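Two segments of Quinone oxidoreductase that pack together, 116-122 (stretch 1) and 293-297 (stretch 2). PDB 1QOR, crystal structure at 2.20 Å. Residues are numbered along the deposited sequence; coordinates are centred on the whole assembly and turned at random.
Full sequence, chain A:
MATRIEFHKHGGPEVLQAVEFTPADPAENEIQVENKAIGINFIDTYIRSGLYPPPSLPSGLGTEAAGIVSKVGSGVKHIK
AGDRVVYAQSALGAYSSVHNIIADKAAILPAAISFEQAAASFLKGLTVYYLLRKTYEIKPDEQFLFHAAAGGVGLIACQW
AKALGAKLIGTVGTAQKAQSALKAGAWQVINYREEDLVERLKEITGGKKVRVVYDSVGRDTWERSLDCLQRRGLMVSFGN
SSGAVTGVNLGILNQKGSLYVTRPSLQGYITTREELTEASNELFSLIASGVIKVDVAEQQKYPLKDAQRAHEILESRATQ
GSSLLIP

Stretch 1, residues 116-122: EQAAASF
Stretch 2, residues 293-297: KVDVA

Residues 116-122 lie within a helix that runs on at both ends, whereas 293-297 form a loop without regular structure, broken at Val294 (phi/psi -131/31) and otherwise extended, with psi between 132 and 145 and phi from -53 to -105. The backbones come closest at Gln117 and Val294, whose CA atoms are 5.9 Å apart. The contact buries 253 Å² in total, most from Val294 (79 Å²), then Gln117 (47 Å²) and Ala120 (39 Å²). No direct hydrogen bond crosses it; small apolar contacts and one bridging water do the work.

Glu116 (chi1 m, chi2 t) points sideways and makes no contact, but its O accepts a weak bond from Ala120 N (3.2 Å). Gln117 (m, t, chi3 -51°) also leaves the helix sideways, and its extended side chain reaches the polar margin of the loop. There a water accepts from Gln117 NE2 (2.9 Å) and Val294 N (2.9 Å) and donates to Asp295 OD1 (2.8 Å). Asp295 is exposed, which suits its water-bound carboxylate; its CB points away, yet with chi1 m its OD1 comes within 3.6 Å of Gln117 NE2. Gln117 CB is 3.9 Å from Val294 CG2, which also lies 3.4 Å from Gln117 O.

Ala118 faces away and Ala119 is out of reach. Buried Ala120 points toward the loop, its methyl small enough for close approach: CB is 3.6 Å from Val294 O and 3.5 Å from Val296 CG2. Val296 CB also points toward the helix, with chi1 t; Lys293 points away and Ala297 is out of reach.

Ser121 (phi/psi -141/-3), also buried, has chi1 p, which turns OG back to donate to Gln117 O at 2.7 Å. The hydroxyl is thus satisfied within stretch 1, while Ser121 CB packs 3.5 Å from Val294 CG1. Buried Val294 points CB toward the helix, and with chi1 m CG2 touches both Gln117 and Ser121. Phe122 (chi1 t), its N bonded to Ala118 O at 2.9 Å, does not reach the loop.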

# COMPACT_ATOMS: atom_id res chain seq x y z
N GLU A 116 20.88 -25.80 -15.90
CA GLU A 116 21.01 -24.43 -16.42
C GLU A 116 19.65 -23.75 -16.55
O GLU A 116 19.55 -22.53 -16.40
CB GLU A 116 21.69 -24.44 -17.78
CG GLU A 116 23.11 -25.00 -17.76
CD GLU A 116 23.94 -24.53 -18.96
OE1 GLU A 116 23.37 -24.04 -19.96
OE2 GLU A 116 25.19 -24.64 -18.89
N GLN A 117 18.60 -24.53 -16.85
CA GLN A 117 17.25 -23.98 -16.99
C GLN A 117 16.71 -23.63 -15.63
O GLN A 117 16.00 -22.63 -15.47
CB GLN A 117 16.28 -24.96 -17.61
CG GLN A 117 16.45 -25.16 -19.09
CD GLN A 117 15.52 -26.25 -19.60
OE1 GLN A 117 15.47 -27.37 -19.05
NE2 GLN A 117 14.74 -25.92 -20.62
N ALA A 118 17.01 -24.50 -14.67
CA ALA A 118 16.55 -24.34 -13.30
C ALA A 118 17.18 -23.10 -12.64
O ALA A 118 16.46 -22.26 -12.08
CB ALA A 118 16.85 -25.60 -12.52
N ALA A 119 18.49 -22.94 -12.76
CA ALA A 119 19.19 -21.80 -12.16
C ALA A 119 18.91 -20.49 -12.91
O ALA A 119 19.27 -19.39 -12.44
CB ALA A 119 20.71 -22.07 -12.12
N ALA A 120 18.34 -20.59 -14.12
CA ALA A 120 18.04 -19.39 -14.88
C ALA A 120 16.63 -18.85 -14.48
O ALA A 120 16.29 -17.67 -14.70
CB ALA A 120 18.06 -19.71 -16.40
N SER A 121 15.84 -19.70 -13.83
CA SER A 121 14.47 -19.32 -13.62
C SER A 121 13.80 -19.63 -12.32
O SER A 121 12.62 -19.29 -12.16
CB SER A 121 13.67 -20.06 -14.69
OG SER A 121 13.79 -21.47 -14.43
N PHE A 122 14.49 -20.30 -11.40
CA PHE A 122 13.81 -20.66 -10.14
C PHE A 122 13.42 -19.45 -9.23
O PHE A 122 12.25 -19.25 -8.93
CB PHE A 122 14.60 -21.74 -9.38
CG PHE A 122 13.76 -22.48 -8.35
CD1 PHE A 122 12.61 -23.17 -8.74
CD2 PHE A 122 14.12 -22.46 -7.00
CE1 PHE A 122 11.82 -23.82 -7.79
CE2 PHE A 122 13.33 -23.12 -6.05
CZ PHE A 122 12.18 -23.80 -6.44
N LYS A 293 10.00 -20.22 -21.87
CA LYS A 293 11.34 -20.60 -22.33
C LYS A 293 12.33 -19.87 -21.45
O LYS A 293 12.24 -18.63 -21.26
CB LYS A 293 11.61 -20.11 -23.76
CG LYS A 293 10.56 -20.41 -24.83
CD LYS A 293 10.25 -21.90 -24.94
CE LYS A 293 9.48 -22.20 -26.26
NZ LYS A 293 8.22 -21.39 -26.46
N VAL A 294 13.32 -20.59 -20.94
CA VAL A 294 14.32 -19.94 -20.08
C VAL A 294 15.75 -20.27 -20.47
O VAL A 294 16.62 -20.30 -19.62
CB VAL A 294 14.09 -20.24 -18.55
CG1 VAL A 294 12.72 -19.77 -18.09
CG2 VAL A 294 14.27 -21.68 -18.26
N ASP A 295 16.00 -20.50 -21.75
CA ASP A 295 17.34 -20.81 -22.17
C ASP A 295 18.17 -19.53 -22.09
O ASP A 295 17.65 -18.44 -22.28
CB ASP A 295 17.30 -21.42 -23.57
CG ASP A 295 16.33 -22.62 -23.65
OD1 ASP A 295 16.39 -23.51 -22.75
OD2 ASP A 295 15.50 -22.67 -24.61
N VAL A 296 19.44 -19.67 -21.74
CA VAL A 296 20.34 -18.52 -21.55
C VAL A 296 21.35 -18.30 -22.67
O VAL A 296 22.02 -19.24 -23.09
CB VAL A 296 21.11 -18.68 -20.15
CG1 VAL A 296 22.24 -17.66 -19.99
CG2 VAL A 296 20.13 -18.52 -18.99
N ALA A 297 21.49 -17.05 -23.12
CA ALA A 297 22.45 -16.68 -24.15
C ALA A 297 23.81 -17.20 -23.70
O ALA A 297 24.15 -17.05 -22.52
CB ALA A 297 22.51 -15.16 -24.28
O HOH W 1 13.78 -23.37 -21.72